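CGAS/DncV-like nucleotidyltransferase in E. coli homolog (Elizabethkingia meningoseptica ATCC 13253 = NBRC 12535, PDB 6E0N) makes cyclic nucleotide second messengers from nucleoside triphosphates during phage infection, as the signalling enzyme of a CBASS antiviral defence system. Local coordinates at residues 140-145 and 153-158. Numbering follows the deposited sequence.
Sequences CFVLKR and EAEGIK
The carboxylate of E155 carries the γ-methyl CG1 of V142 over one face, 4.0 Å from E155 CD; K144 CE approaches over the same face, displaced toward OE1. K144 NZ stands 4.3 Å from E155 OE1, too far for a salt bridge, and a water joins the two, accepting from NZ and donating to OE1. At the other oxygen, OE2, the hydroxyl of Y73 is hydrogen-bonded. The carboxylate of E153 likewise shows one face to K144, whose CB lies 3.8 Å from E153 CD. With its CG beside the backbone N (chi1 -58°), K144 runs its methylenes between the two acids, an arrangement that would favour its positive charge. On the other face of the hairpin, the extended chain of K158 crosses L143 at about a right angle, CB to CB 3.8 Å, and its CD reaches L143 CD2. Near the V142–I157 pair, on the side away from K158, C140 SG rests on I157 CB at 3.8 Å.

Six backbone hydrogen bonds join the antiparallel strands, through the hydrogen-bonded pairs F141–K158, L143–G156 and R145–A154. G156 N to L143 O is the shortest at 2.7 Å, whereas L143 N meets G156 O from above its carbonyl plane, with a C=O...N angle of 120°. The short segments run at 142° to each other, and the side chains of V142 and I157 diverge.

The hairpin of strands 135-147 and 152-160 belongs to the mixed sheet of the nucleotidyltransferase-like domain. The side chain of I157 lies close to the nucleotide site, about 5 Å from the bound ATP analogue and about 4 Å from that of Q47, a probable ATP-binding residue. Strand 62-68 flanks C140, strand 166-169 pairs beyond I157, and helix 98-113 receives the F141 ring through F98 and L101.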
loop_
_atom_site.group_PDB
_atom_site.type_symbol
_atom_site.label_atom_id
_atom_site.label_comp_id
_atom_site.label_asym_id
_atom_site.label_seq_id
_atom_site.Cartn_x
_atom_site.Cartn_y
_atom_site.Cartn_z
ATOM N N CYS A 140 -9.229 -2.600 13.013
ATOM C CA CYS A 140 -9.803 -1.318 12.639
ATOM C C CYS A 140 -11.315 -1.390 12.743
ATOM O O CYS A 140 -11.897 -2.454 12.976
ATOM C CB CYS A 140 -9.383 -0.929 11.219
ATOM S SG CYS A 140 -9.907 -2.114 9.950
ATOM N N PHE A 141 -11.942 -0.228 12.573
ATOM C CA PHE A 141 -13.390 -0.103 12.532
ATOM C C PHE A 141 -13.816 0.425 11.165
ATOM O O PHE A 141 -13.005 0.910 10.373
ATOM C CB PHE A 141 -13.911 0.879 13.596
ATOM C CG PHE A 141 -13.710 0.433 15.014
ATOM C CD1 PHE A 141 -14.217 -0.772 15.455
ATOM C CD2 PHE A 141 -13.035 1.241 15.916
ATOM C CE1 PHE A 141 -14.042 -1.178 16.766
ATOM C CE2 PHE A 141 -12.858 0.842 17.227
ATOM C CZ PHE A 141 -13.361 -0.370 17.651
ATOM N N VAL A 142 -15.126 0.360 10.906
ATOM C CA VAL A 142 -15.703 1.004 9.730
ATOM C C VAL A 142 -15.575 2.515 9.860
ATOM O O VAL A 142 -15.746 3.084 10.946
ATOM C CB VAL A 142 -17.178 0.590 9.575
ATOM C CG1 VAL A 142 -17.867 1.433 8.507
ATOM C CG2 VAL A 142 -17.280 -0.887 9.237
ATOM N N LEU A 143 -15.302 3.175 8.734
ATOM C CA LEU A 143 -15.172 4.625 8.666
ATOM C C LEU A 143 -16.062 5.136 7.544
ATOM O O LEU A 143 -16.049 4.588 6.439
ATOM C CB LEU A 143 -13.718 5.004 8.378
ATOM C CG LEU A 143 -13.282 6.445 8.146
ATOM C CD1 LEU A 143 -13.657 6.913 6.746
ATOM C CD2 LEU A 143 -13.853 7.382 9.196
ATOM N N LYS A 144 -16.826 6.185 7.830
ATOM C CA LYS A 144 -17.603 6.894 6.824
ATOM C C LYS A 144 -17.201 8.360 6.848
ATOM O O LYS A 144 -17.141 8.974 7.920
ATOM C CB LYS A 144 -19.102 6.729 7.073
ATOM C CG LYS A 144 -19.514 5.268 7.091
ATOM C CD LYS A 144 -20.962 5.056 6.706
ATOM C CE LYS A 144 -21.185 3.603 6.303
ATOM N NZ LYS A 144 -22.430 3.046 6.890
ATOM N N ARG A 145 -16.916 8.913 5.671
ATOM C CA ARG A 145 -16.449 10.286 5.568
ATOM C C ARG A 145 -16.904 10.872 4.244
ATOM O O ARG A 145 -16.885 10.189 3.216
ATOM C CB ARG A 145 -14.921 10.346 5.652
ATOM C CG ARG A 145 -14.366 11.734 5.877
ATOM C CD ARG A 145 -12.847 11.699 5.939
ATOM N NE ARG A 145 -12.318 12.798 6.737
ATOM C CZ ARG A 145 -12.103 12.731 8.045
ATOM N NH1 ARG A 145 -11.622 13.783 8.693
ATOM N NH2 ARG A 145 -12.365 11.611 8.705
ATOM N N GLU A 153 -20.727 10.401 0.401
ATOM C CA GLU A 153 -20.154 9.769 1.582
ATOM C C GLU A 153 -19.425 8.502 1.154
ATOM O O GLU A 153 -19.983 7.665 0.437
ATOM C CB GLU A 153 -21.237 9.415 2.600
ATOM C CG GLU A 153 -20.663 8.778 3.859
ATOM C CD GLU A 153 -21.712 8.524 4.921
ATOM O OE1 GLU A 153 -22.516 7.582 4.757
ATOM O OE2 GLU A 153 -21.734 9.274 5.919
ATOM N N ALA A 154 -18.178 8.363 1.591
ATOM C CA ALA A 154 -17.345 7.226 1.233
ATOM C C ALA A 154 -17.107 6.365 2.462
ATOM O O ALA A 154 -16.946 6.882 3.573
ATOM C CB ALA A 154 -15.997 7.694 0.684
ATOM N N GLU A 155 -17.081 5.052 2.263
ATOM C CA GLU A 155 -16.823 4.113 3.345
ATOM C C GLU A 155 -15.412 3.558 3.219
ATOM O O GLU A 155 -15.006 3.109 2.140
ATOM C CB GLU A 155 -17.825 2.956 3.364
ATOM C CG GLU A 155 -17.537 1.974 4.492
ATOM C CD GLU A 155 -18.544 0.846 4.586
ATOM O OE1 GLU A 155 -19.724 1.073 4.253
ATOM O OE2 GLU A 155 -18.150 -0.264 5.004
ATOM N N GLY A 156 -14.677 3.583 4.325
ATOM C CA GLY A 156 -13.356 2.995 4.395
ATOM C C GLY A 156 -13.135 2.383 5.759
ATOM O O GLY A 156 -14.070 1.835 6.360
ATOM N N ILE A 157 -11.911 2.483 6.272
ATOM C CA ILE A 157 -11.583 1.960 7.590
ATOM C C ILE A 157 -10.838 3.026 8.379
ATOM O O ILE A 157 -10.216 3.934 7.820
ATOM C CB ILE A 157 -10.750 0.664 7.524
ATOM C CG1 ILE A 157 -9.468 0.893 6.720
ATOM C CG2 ILE A 157 -11.569 -0.474 6.924
ATOM C CD1 ILE A 157 -8.494 -0.269 6.785
ATOM N N LYS A 158 -10.896 2.895 9.702
ATOM C CA LYS A 158 -10.165 3.787 10.588
ATOM C C LYS A 158 -9.572 2.985 11.738
ATOM O O LYS A 158 -10.177 2.024 12.220
ATOM C CB LYS A 158 -11.065 4.899 11.144
ATOM C CG LYS A 158 -12.132 4.426 12.115
ATOM C CD LYS A 158 -12.996 5.601 12.581
ATOM C CE LYS A 158 -14.033 5.165 13.606
ATOM N NZ LYS A 158 -14.890 6.306 14.047
HETATM O O HOH W 1 -21.998 0.352 6.062
#